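Local atomic coordinates of lipase (Pelosinus fermentans, PDB entry 5AH0), a protein that hydrolyses the polyester poly(butylene adipate-co-terephthalate) and, as a zinc-containing lipase, probably cleaves lipid ester bonds as well. Residues 54-59 with 74-79; 116-121 with 245-250; 126-131 with 252-257. One frame throughout, in Å; residues are numbered along the deposited sequence.

Contact 1: residues 54-59 with 74-79; sequences NWDRAC and HAHSTQ. With ZN (zinc ion), chain C.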
loop_
_atom_site.group_PDB
_atom_site.type_symbol
_atom_site.label_atom_id
_atom_site.label_comp_id
_atom_site.label_asym_id
_atom_site.label_seq_id
_atom_site.Cartn_x
_atom_site.Cartn_y
_atom_site.Cartn_z
ATOM N N ASN A 54 -7.210 5.179 -0.643
ATOM C CA ASN A 54 -7.348 3.776 -0.288
ATOM C C ASN A 54 -8.641 3.186 -0.853
ATOM O O ASN A 54 -8.657 2.052 -1.328
ATOM C CB ASN A 54 -7.290 3.613 1.233
ATOM C CG ASN A 54 -5.853 3.626 1.770
ATOM O OD1 ASN A 54 -4.973 2.939 1.248
ATOM N ND2 ASN A 54 -5.615 4.415 2.810
ATOM N N TRP A 55 -9.714 3.972 -0.824
ATOM C CA TRP A 55 -10.973 3.576 -1.436
ATOM C C TRP A 55 -10.767 3.263 -2.910
ATOM O O TRP A 55 -11.219 2.232 -3.403
ATOM C CB TRP A 55 -12.028 4.675 -1.273
ATOM C CG TRP A 55 -13.372 4.347 -1.890
ATOM C CD1 TRP A 55 -13.722 4.453 -3.209
ATOM C CD2 TRP A 55 -14.544 3.882 -1.204
ATOM N NE1 TRP A 55 -15.029 4.070 -3.386
ATOM C CE2 TRP A 55 -15.560 3.721 -2.172
ATOM C CE3 TRP A 55 -14.831 3.585 0.133
ATOM C CZ2 TRP A 55 -16.844 3.282 -1.845
ATOM C CZ3 TRP A 55 -16.106 3.148 0.456
ATOM C CH2 TRP A 55 -17.097 2.997 -0.531
ATOM N N ASP A 56 -10.114 4.172 -3.621
ATOM C CA ASP A 56 -9.839 3.962 -5.034
ATOM C C ASP A 56 -8.936 2.756 -5.256
ATOM O O ASP A 56 -9.187 1.938 -6.139
ATOM C CB ASP A 56 -9.198 5.200 -5.643
ATOM C CG ASP A 56 -10.198 6.296 -5.926
ATOM O OD1 ASP A 56 -11.244 6.347 -5.237
ATOM O OD2 ASP A 56 -9.933 7.109 -6.841
ATOM N N ARG A 57 -7.887 2.642 -4.450
ATOM C CA ARG A 57 -6.949 1.541 -4.598
ATOM C C ARG A 57 -7.631 0.214 -4.274
ATOM O O ARG A 57 -7.381 -0.798 -4.926
ATOM C CB ARG A 57 -5.719 1.748 -3.708
ATOM C CG ARG A 57 -4.727 2.769 -4.253
ATOM C CD ARG A 57 -3.950 3.437 -3.131
ATOM N NE ARG A 57 -3.196 2.479 -2.326
ATOM C CZ ARG A 57 -1.973 2.046 -2.623
ATOM N NH1 ARG A 57 -1.357 2.496 -3.708
ATOM N NH2 ARG A 57 -1.365 1.173 -1.829
ATOM N N ALA A 58 -8.487 0.221 -3.260
ATOM C CA ALA A 58 -9.207 -0.986 -2.895
ATOM C C ALA A 58 -10.105 -1.464 -4.047
ATOM O O ALA A 58 -10.179 -2.669 -4.324
ATOM C CB ALA A 58 -10.020 -0.758 -1.626
ATOM N N CYS A 59 -10.776 -0.527 -4.716
ATOM C CA CYS A 59 -11.612 -0.876 -5.869
ATOM C C CYS A 59 -10.766 -1.396 -7.028
ATOM O O CYS A 59 -11.147 -2.351 -7.704
ATOM C CB CYS A 59 -12.443 0.322 -6.339
ATOM S SG CYS A 59 -13.667 0.868 -5.146
ATOM N N HIS A 74 -21.008 4.300 -7.660
ATOM C CA HIS A 74 -21.918 5.329 -8.147
ATOM C C HIS A 74 -21.914 6.567 -7.240
ATOM O O HIS A 74 -21.716 7.694 -7.709
ATOM C CB HIS A 74 -23.336 4.768 -8.272
ATOM C CG HIS A 74 -24.301 5.723 -8.898
ATOM N ND1 HIS A 74 -24.077 6.306 -10.127
ATOM C CD2 HIS A 74 -25.493 6.200 -8.467
ATOM C CE1 HIS A 74 -25.089 7.100 -10.425
ATOM N NE2 HIS A 74 -25.963 7.053 -9.436
ATOM N N ALA A 75 -22.129 6.351 -5.945
ATOM C CA ALA A 75 -22.148 7.441 -4.971
ATOM C C ALA A 75 -20.768 8.094 -4.787
ATOM O O ALA A 75 -20.621 9.312 -4.945
ATOM C CB ALA A 75 -22.676 6.934 -3.635
ATOM N N HIS A 76 -19.763 7.283 -4.450
ATOM C CA HIS A 76 -18.418 7.795 -4.189
ATOM C C HIS A 76 -17.895 8.672 -5.318
ATOM O O HIS A 76 -17.423 9.781 -5.070
ATOM C CB HIS A 76 -17.431 6.650 -3.952
ATOM C CG HIS A 76 -16.010 7.110 -3.811
ATOM N ND1 HIS A 76 -15.451 7.436 -2.596
ATOM C CD2 HIS A 76 -15.051 7.337 -4.743
ATOM C CE1 HIS A 76 -14.202 7.830 -2.781
ATOM N NE2 HIS A 76 -13.938 7.780 -4.073
ATOM N N SER A 77 -17.984 8.171 -6.548
ATOM C CA SER A 77 -17.472 8.882 -7.718
ATOM C C SER A 77 -18.042 10.280 -7.815
ATOM O O SER A 77 -17.300 11.251 -7.968
ATOM C CB SER A 77 -17.805 8.135 -9.007
ATOM O OG SER A 77 -17.616 6.745 -8.865
ATOM N N THR A 78 -19.368 10.363 -7.743
ATOM C CA THR A 78 -20.081 11.624 -7.875
ATOM C C THR A 78 -19.710 12.598 -6.768
ATOM O O THR A 78 -19.437 13.768 -7.032
ATOM C CB THR A 78 -21.607 11.419 -7.860
ATOM O OG1 THR A 78 -21.963 10.369 -8.767
ATOM C CG2 THR A 78 -22.315 12.702 -8.272
ATOM N N GLN A 79 -19.715 12.113 -5.530
ATOM C CA GLN A 79 -19.399 12.956 -4.381
ATOM C C GLN A 79 -17.983 13.535 -4.453
ATOM O O GLN A 79 -17.735 14.654 -4.009
ATOM C CB GLN A 79 -19.570 12.164 -3.085
ATOM C CG GLN A 79 -19.033 12.876 -1.859
ATOM C CD GLN A 79 -19.129 12.035 -0.608
ATOM O OE1 GLN A 79 -18.123 11.779 0.061
ATOM N NE2 GLN A 79 -20.348 11.602 -0.278
HETATM ZN ZN ZN C . -12.167 8.050 -5.139
#
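His76 reaches from helix 74-80 to helix 54-66 and meets Trp55 along its whole length before ending on the zinc ion. CG lies anti to the backbone N (chi1 174°), which extends the side chain across the gap between the helices. CB starts beside the indole, 3.6 Å from Trp55 NE1. At CG the approach tightens, with Trp55 NE1 3.2 Å away over one face of the imidazole. ND1 comes over the Trp55 ring, offset toward its rim, while Trp55 CD1 sits above the middle of the imidazole. CE1 and CD2, flanking the zinc-binding nitrogen, both face Trp55 CD1, CE1 at 3.4 Å. The result is a face-to-face stack: the five-membered ring of Trp55 and the imidazole have centroids 3.6 Å apart and planes at 14°. Trp55 NE1 donates its hydrogen bond to Tyr72 O. At the tip, His76 NE2 binds the zinc ion at 2.1 Å.

Asp56 OD1 binds the same ion at 1.9 Å from the other helix. Asp56 OD2 stands 3.0 Å from the zinc, so this carboxylate binds through one oxygen, and Gln204 is its main polar partner. His82 and Asp233 complete a site of two histidines and two aspartates, the ligand set known from zinc-containing lipases of the Geobacillus type. The stack lies against one face of this ligand ring and would limit its rotation.

Beyond the two helices, Trp55 also packs on Trp250 of helix 241-250 and Glu134 of helix 132-136, and the antiparallel strands 68-71 and 85-89 flank helix 74-80 in sequence.

Contact 2: residues 116-121 with 245-250; sequences GGQTVR and RVLNQW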
loop_
_atom_site.group_PDB
_atom_site.type_symbol
_atom_site.label_atom_id
_atom_site.label_comp_id
_atom_site.label_asym_id
_atom_site.label_seq_id
_atom_site.Cartn_x
_atom_site.Cartn_y
_atom_site.Cartn_z
ATOM N N GLY A 116 -0.165 0.097 1.117
ATOM C CA GLY A 116 -0.894 -1.098 0.754
ATOM C C GLY A 116 -1.511 -1.713 1.993
ATOM O O GLY A 116 -2.557 -2.369 1.922
ATOM N N GLY A 117 -0.854 -1.517 3.138
ATOM C CA GLY A 117 -1.397 -2.031 4.382
ATOM C C GLY A 117 -2.787 -1.468 4.653
ATOM O O GLY A 117 -3.687 -2.191 5.088
ATOM N N GLN A 118 -2.975 -0.187 4.339
ATOM C CA GLN A 118 -4.259 0.473 4.520
ATOM C C GLN A 118 -5.253 -0.011 3.477
ATOM O O GLN A 118 -6.414 -0.273 3.770
ATOM C CB GLN A 118 -4.095 1.985 4.411
ATOM C CG GLN A 118 -3.502 2.661 5.620
ATOM C CD GLN A 118 -3.519 4.165 5.463
ATOM O OE1 GLN A 118 -3.091 4.693 4.434
ATOM N NE2 GLN A 118 -4.061 4.864 6.459
ATOM N N THR A 119 -4.761 -0.132 2.253
ATOM C CA THR A 119 -5.576 -0.516 1.117
ATOM C C THR A 119 -6.259 -1.864 1.303
ATOM O O THR A 119 -7.447 -1.998 1.014
ATOM C CB THR A 119 -4.720 -0.561 -0.154
ATOM O OG1 THR A 119 -4.101 0.719 -0.341
ATOM C CG2 THR A 119 -5.566 -0.907 -1.364
ATOM N N VAL A 120 -5.521 -2.855 1.800
ATOM C CA VAL A 120 -6.065 -4.203 1.907
ATOM C C VAL A 120 -6.985 -4.369 3.117
ATOM O O VAL A 120 -7.922 -5.171 3.074
ATOM C CB VAL A 120 -4.945 -5.254 1.945
ATOM C CG1 VAL A 120 -4.150 -5.207 0.638
ATOM C CG2 VAL A 120 -4.042 -5.050 3.147
ATOM N N ARG A 121 -6.742 -3.594 4.172
ATOM C CA ARG A 121 -7.703 -3.480 5.273
ATOM C C ARG A 121 -9.045 -2.982 4.725
ATOM O O ARG A 121 -10.123 -3.441 5.118
ATOM C CB ARG A 121 -7.201 -2.515 6.348
ATOM C CG ARG A 121 -6.140 -3.062 7.294
ATOM C CD ARG A 121 -5.543 -1.915 8.120
ATOM N NE ARG A 121 -6.578 -1.160 8.832
ATOM C CZ ARG A 121 -6.453 0.101 9.232
ATOM N NH1 ARG A 121 -5.337 0.780 8.995
ATOM N NH2 ARG A 121 -7.451 0.687 9.873
ATOM N N ARG A 245 -6.759 8.327 10.711
ATOM C CA ARG A 245 -7.671 8.401 11.829
ATOM C C ARG A 245 -9.083 8.126 11.359
ATOM O O ARG A 245 -9.781 7.268 11.902
ATOM C CB ARG A 245 -7.567 9.786 12.453
ATOM C CG ARG A 245 -7.901 9.834 13.892
ATOM C CD ARG A 245 -7.475 11.136 14.533
ATOM N NE ARG A 245 -7.900 12.328 13.808
ATOM C CZ ARG A 245 -7.891 13.542 14.345
ATOM N NH1 ARG A 245 -7.501 13.695 15.603
ATOM N NH2 ARG A 245 -8.281 14.595 13.639
ATOM N N VAL A 246 -9.484 8.860 10.325
ATOM C CA VAL A 246 -10.814 8.748 9.748
ATOM C C VAL A 246 -11.061 7.339 9.228
ATOM O O VAL A 246 -12.109 6.736 9.499
ATOM C CB VAL A 246 -11.011 9.768 8.608
ATOM C CG1 VAL A 246 -12.339 9.534 7.896
ATOM C CG2 VAL A 246 -10.940 11.185 9.156
ATOM N N LEU A 247 -10.101 6.819 8.469
ATOM C CA LEU A 247 -10.214 5.469 7.922
ATOM C C LEU A 247 -10.396 4.444 9.044
ATOM O O LEU A 247 -11.185 3.507 8.923
ATOM C CB LEU A 247 -8.980 5.130 7.079
ATOM C CG LEU A 247 -9.032 3.897 6.175
ATOM C CD1 LEU A 247 -9.891 4.190 4.970
ATOM C CD2 LEU A 247 -7.628 3.482 5.744
ATOM N N ASN A 248 -9.675 4.649 10.141
ATOM C CA ASN A 248 -9.693 3.735 11.275
ATOM C C ASN A 248 -11.059 3.579 11.926
ATOM O O ASN A 248 -11.340 2.555 12.541
ATOM C CB ASN A 248 -8.694 4.205 12.334
ATOM C CG ASN A 248 -7.264 3.896 11.960
ATOM O OD1 ASN A 248 -6.992 3.430 10.853
ATOM N ND2 ASN A 248 -6.335 4.174 12.871
ATOM N N GLN A 249 -11.905 4.593 11.792
ATOM C CA GLN A 249 -13.216 4.567 12.419
ATOM C C GLN A 249 -14.109 3.496 11.823
ATOM O O GLN A 249 -14.924 2.905 12.526
ATOM C CB GLN A 249 -13.894 5.930 12.307
ATOM C CG GLN A 249 -13.620 6.848 13.489
ATOM C CD GLN A 249 -14.266 8.210 13.326
ATOM O OE1 GLN A 249 -14.232 8.798 12.243
ATOM N NE2 GLN A 249 -14.857 8.724 14.406
ATOM N N TRP A 250 -13.959 3.245 10.524
ATOM C CA TRP A 250 -14.883 2.355 9.826
ATOM C C TRP A 250 -14.221 1.136 9.169
ATOM O O TRP A 250 -14.915 0.240 8.677
ATOM C CB TRP A 250 -15.664 3.146 8.775
ATOM C CG TRP A 250 -14.859 3.526 7.572
ATOM C CD1 TRP A 250 -14.025 4.595 7.446
ATOM C CD2 TRP A 250 -14.831 2.841 6.315
ATOM N NE1 TRP A 250 -13.470 4.616 6.188
ATOM C CE2 TRP A 250 -13.946 3.548 5.474
ATOM C CE3 TRP A 250 -15.466 1.696 5.819
ATOM C CZ2 TRP A 250 -13.679 3.147 4.162
ATOM C CZ3 TRP A 250 -15.199 1.296 4.515
ATOM C CH2 TRP A 250 -14.313 2.023 3.701
HETATM O O HOH W 1 -5.052 3.721 8.918
#
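Gln118 and Leu247 mark the closest approach of two helical backbones, with 8.5 Å between Gln118 CA and Leu247 CA. At that spacing side chains must bridge the interface. The helix of 116-121 is in its first turns, with Val120 N bonded to Gly116 O and a weak bond from Arg121 N to Gly117 O.

Leu247 CD2 supplies the apolar part of the contact, lying 3.9 Å from Gln118 NE2 and close to Gln118 CB. The polar part lies beside it. Arg121 is bent at chi3 (55°), turning its guanidinium toward Asn248, and NH2 donates to Asn248 OD1 over 2.9 Å. The N-H...O angle of 173° makes this bond nearly straight. The acceptor lies at the guanidinium edge and in its plane, whereas the donor stands 49° out of the amide's carbonyl plane.

A water ties three side chains together. It accepts from Gln118 NE2 (2.9 Å) and Arg121 NH1 (3.0 Å), and donates to Asn248 OD1 (2.8 Å), so that amide oxygen is gripped by two donors. The other amide atoms are held from outside: Asn248 ND2 bonds to Ile328 O and His163 O, while Gln118 OE1 takes Asn54 ND2 and Gln118 NE2 also reaches Asp238 O. With these partners both amides are fixed in rotation, and the buried polar groups find hydrogen bonds.

Helix 116-129 directly follows strand 108-113 of the parallel sheet, and the Ala-His-Ser-Met-Gly sequence that spans the end of the strand, the two-residue turn and the start of the helix fits the nucleophile elbow of alpha/beta-hydrolases. The contact joins the first turns of the helix behind this probable elbow to helix 241-250.

Contact 3: residues 126-131 with 252-257; sequences LLKEGS and KAQSDI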
loop_
_atom_site.group_PDB
_atom_site.type_symbol
_atom_site.label_atom_id
_atom_site.label_comp_id
_atom_site.label_asym_id
_atom_site.label_seq_id
_atom_site.Cartn_x
_atom_site.Cartn_y
_atom_site.Cartn_z
ATOM N N LEU A 126 -14.777 -3.919 2.578
ATOM C CA LEU A 126 -15.749 -3.869 1.501
ATOM C C LEU A 126 -16.200 -5.276 1.111
ATOM O O LEU A 126 -17.380 -5.497 0.808
ATOM C CB LEU A 126 -15.155 -3.136 0.300
ATOM C CG LEU A 126 -15.012 -1.632 0.564
ATOM C CD1 LEU A 126 -14.403 -0.899 -0.625
ATOM C CD2 LEU A 126 -16.362 -1.032 0.942
ATOM N N LEU A 127 -15.270 -6.228 1.142
ATOM C CA LEU A 127 -15.602 -7.626 0.873
ATOM C C LEU A 127 -16.685 -8.138 1.809
ATOM O O LEU A 127 -17.689 -8.720 1.377
ATOM C CB LEU A 127 -14.366 -8.515 1.004
ATOM C CG LEU A 127 -13.342 -8.370 -0.108
ATOM C CD1 LEU A 127 -12.220 -9.358 0.095
ATOM C CD2 LEU A 127 -14.029 -8.604 -1.443
ATOM N N LYS A 128 -16.474 -7.897 3.095
ATOM C CA LYS A 128 -17.336 -8.444 4.123
ATOM C C LYS A 128 -18.684 -7.761 4.181
ATOM O O LYS A 128 -19.711 -8.420 4.331
ATOM C CB LYS A 128 -16.656 -8.335 5.487
ATOM C CG LYS A 128 -15.610 -9.383 5.750
ATOM C CD LYS A 128 -16.273 -10.743 5.737
ATOM C CE LYS A 128 -15.413 -11.771 6.412
ATOM N NZ LYS A 128 -15.076 -11.306 7.794
ATOM N N GLU A 129 -18.686 -6.438 4.071
ATOM C CA GLU A 129 -19.895 -5.686 4.382
ATOM C C GLU A 129 -20.307 -4.680 3.316
ATOM O O GLU A 129 -21.292 -3.968 3.491
ATOM C CB GLU A 129 -19.709 -4.982 5.723
ATOM C CG GLU A 129 -19.380 -5.955 6.841
ATOM C CD GLU A 129 -18.886 -5.272 8.087
ATOM O OE1 GLU A 129 -19.244 -4.095 8.297
ATOM O OE2 GLU A 129 -18.115 -5.902 8.842
ATOM N N GLY A 130 -19.568 -4.639 2.209
ATOM C CA GLY A 130 -19.885 -3.745 1.109
ATOM C C GLY A 130 -20.081 -2.312 1.557
ATOM O O GLY A 130 -19.568 -1.897 2.597
ATOM N N SER A 131 -20.833 -1.551 0.778
ATOM C CA SER A 131 -21.153 -0.185 1.158
ATOM C C SER A 131 -22.664 -0.012 1.135
ATOM O O SER A 131 -23.305 -0.226 0.105
ATOM C CB SER A 131 -20.480 0.820 0.224
ATOM O OG SER A 131 -20.844 2.154 0.550
ATOM N N LYS A 252 -12.338 -1.953 10.193
ATOM C CA LYS A 252 -12.098 -2.664 11.438
ATOM C C LYS A 252 -11.546 -4.052 11.185
ATOM O O LYS A 252 -11.714 -4.608 10.099
ATOM C CB LYS A 252 -13.389 -2.764 12.259
ATOM C CG LYS A 252 -14.101 -1.442 12.523
ATOM C CD LYS A 252 -15.483 -1.713 13.107
ATOM C CE LYS A 252 -16.266 -0.440 13.410
ATOM N NZ LYS A 252 -15.989 0.045 14.789
ATOM N N ALA A 253 -10.896 -4.615 12.196
ATOM C CA ALA A 253 -10.319 -5.943 12.065
ATOM C C ALA A 253 -11.438 -6.964 11.964
ATOM O O ALA A 253 -12.288 -7.037 12.847
ATOM C CB ALA A 253 -9.405 -6.253 13.240
ATOM N N GLN A 254 -11.449 -7.729 10.876
ATOM C CA GLN A 254 -12.455 -8.772 10.690
ATOM C C GLN A 254 -12.161 -9.990 11.552
ATOM O O GLN A 254 -11.016 -10.254 11.908
ATOM C CB GLN A 254 -12.551 -9.158 9.216
ATOM C CG GLN A 254 -12.703 -7.945 8.314
ATOM C CD GLN A 254 -14.053 -7.262 8.487
ATOM O OE1 GLN A 254 -15.019 -7.875 8.947
ATOM N NE2 GLN A 254 -14.113 -5.978 8.153
ATOM N N SER A 255 -13.208 -10.748 11.851
ATOM C CA SER A 255 -13.130 -11.871 12.775
ATOM C C SER A 255 -12.435 -13.087 12.187
ATOM O O SER A 255 -11.781 -13.839 12.905
ATOM C CB SER A 255 -14.537 -12.271 13.221
ATOM O OG SER A 255 -15.217 -11.161 13.771
ATOM N N ASP A 256 -12.587 -13.283 10.883
ATOM C CA ASP A 256 -12.106 -14.497 10.232
ATOM C C ASP A 256 -10.837 -14.259 9.429
ATOM O O ASP A 256 -10.582 -14.971 8.456
ATOM C CB ASP A 256 -13.173 -15.056 9.306
ATOM C CG ASP A 256 -13.649 -14.027 8.322
ATOM O OD1 ASP A 256 -13.512 -12.825 8.636
ATOM O OD2 ASP A 256 -14.134 -14.414 7.236
ATOM N N ILE A 257 -10.078 -13.230 9.801
ATOM C CA ILE A 257 -8.820 -12.920 9.131
ATOM C C ILE A 257 -7.635 -12.883 10.101
ATOM O O ILE A 257 -7.669 -12.172 11.105
ATOM C CB ILE A 257 -8.880 -11.556 8.420
ATOM C CG1 ILE A 257 -10.050 -11.493 7.444
ATOM C CG2 ILE A 257 -7.565 -11.266 7.700
ATOM C CD1 ILE A 257 -10.101 -10.194 6.665
#
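Lys128 NZ and Asp256 OD1 form a salt bridge, the one charged link between these segments. The modelled separation of 2.3 Å between Lys128 NZ and Asp256 OD1 is too short to be taken literally, so the pairing is clearer than its length. Lys128 arrives by two bends, at chi2 (-62°) and chi4 (55°), which turn its amino group to the carboxylate. The two side chains come from opposite directions. Asp256 CG sits between its own backbone N and carbonyl carbon, placing the acid on the lysine's side.

Next outward, Gln254 lies alongside the lysine chain, running the other way. Its amide meets the aliphatic part, with Gln254 OE1 3.6 Å from Lys128 CG and Gln254 CD 3.8 Å from the same carbon. At the exposed margin the Glu129 carboxylate passes this amide, planes 80° apart; Glu129 OE2 and Gln254 OE1, 3.7 Å apart, are both acceptors and merely neighbours.

Helix 116-129 ends here, Gly130 leaving helical geometry with positive phi. Across from Lys128, Gln254 to Ile257 make a type I beta turn leading into strand 258-265, while Gln254 N bonds to Tyr259 OH. Gln254 and Ile257 also pack on Val124, one turn before Lys128 on the same helix, and Ile257 on Ile156 of strand 153-159, so the contact joins a helix C-terminus to the connection entering the parallel sheet.

Contacts 2 and 3 use helix 116-129 at successive levels: its first turns face helix 241-250, and its C-terminal end meets the connection that follows that helix. Their centres are 12 Å apart, yet the chemistry changes with depth. Contact 2 is buried and relies on neutral amides, an arginine and a shared water, whereas contact 3 is partly exposed and pairs opposite charges. Contact 1, also partly buried, is instead built on a metal and stacked rings. It meets contact 2 through probable hydrogen bonds between Arg57 NE and Thr119 OG1 (2.8 Å) and between Thr119 OG1 and Asn54 OD1 (2.9 Å), but touches contact 3 by packing alone, Trp55 against Ser131 and Leu126.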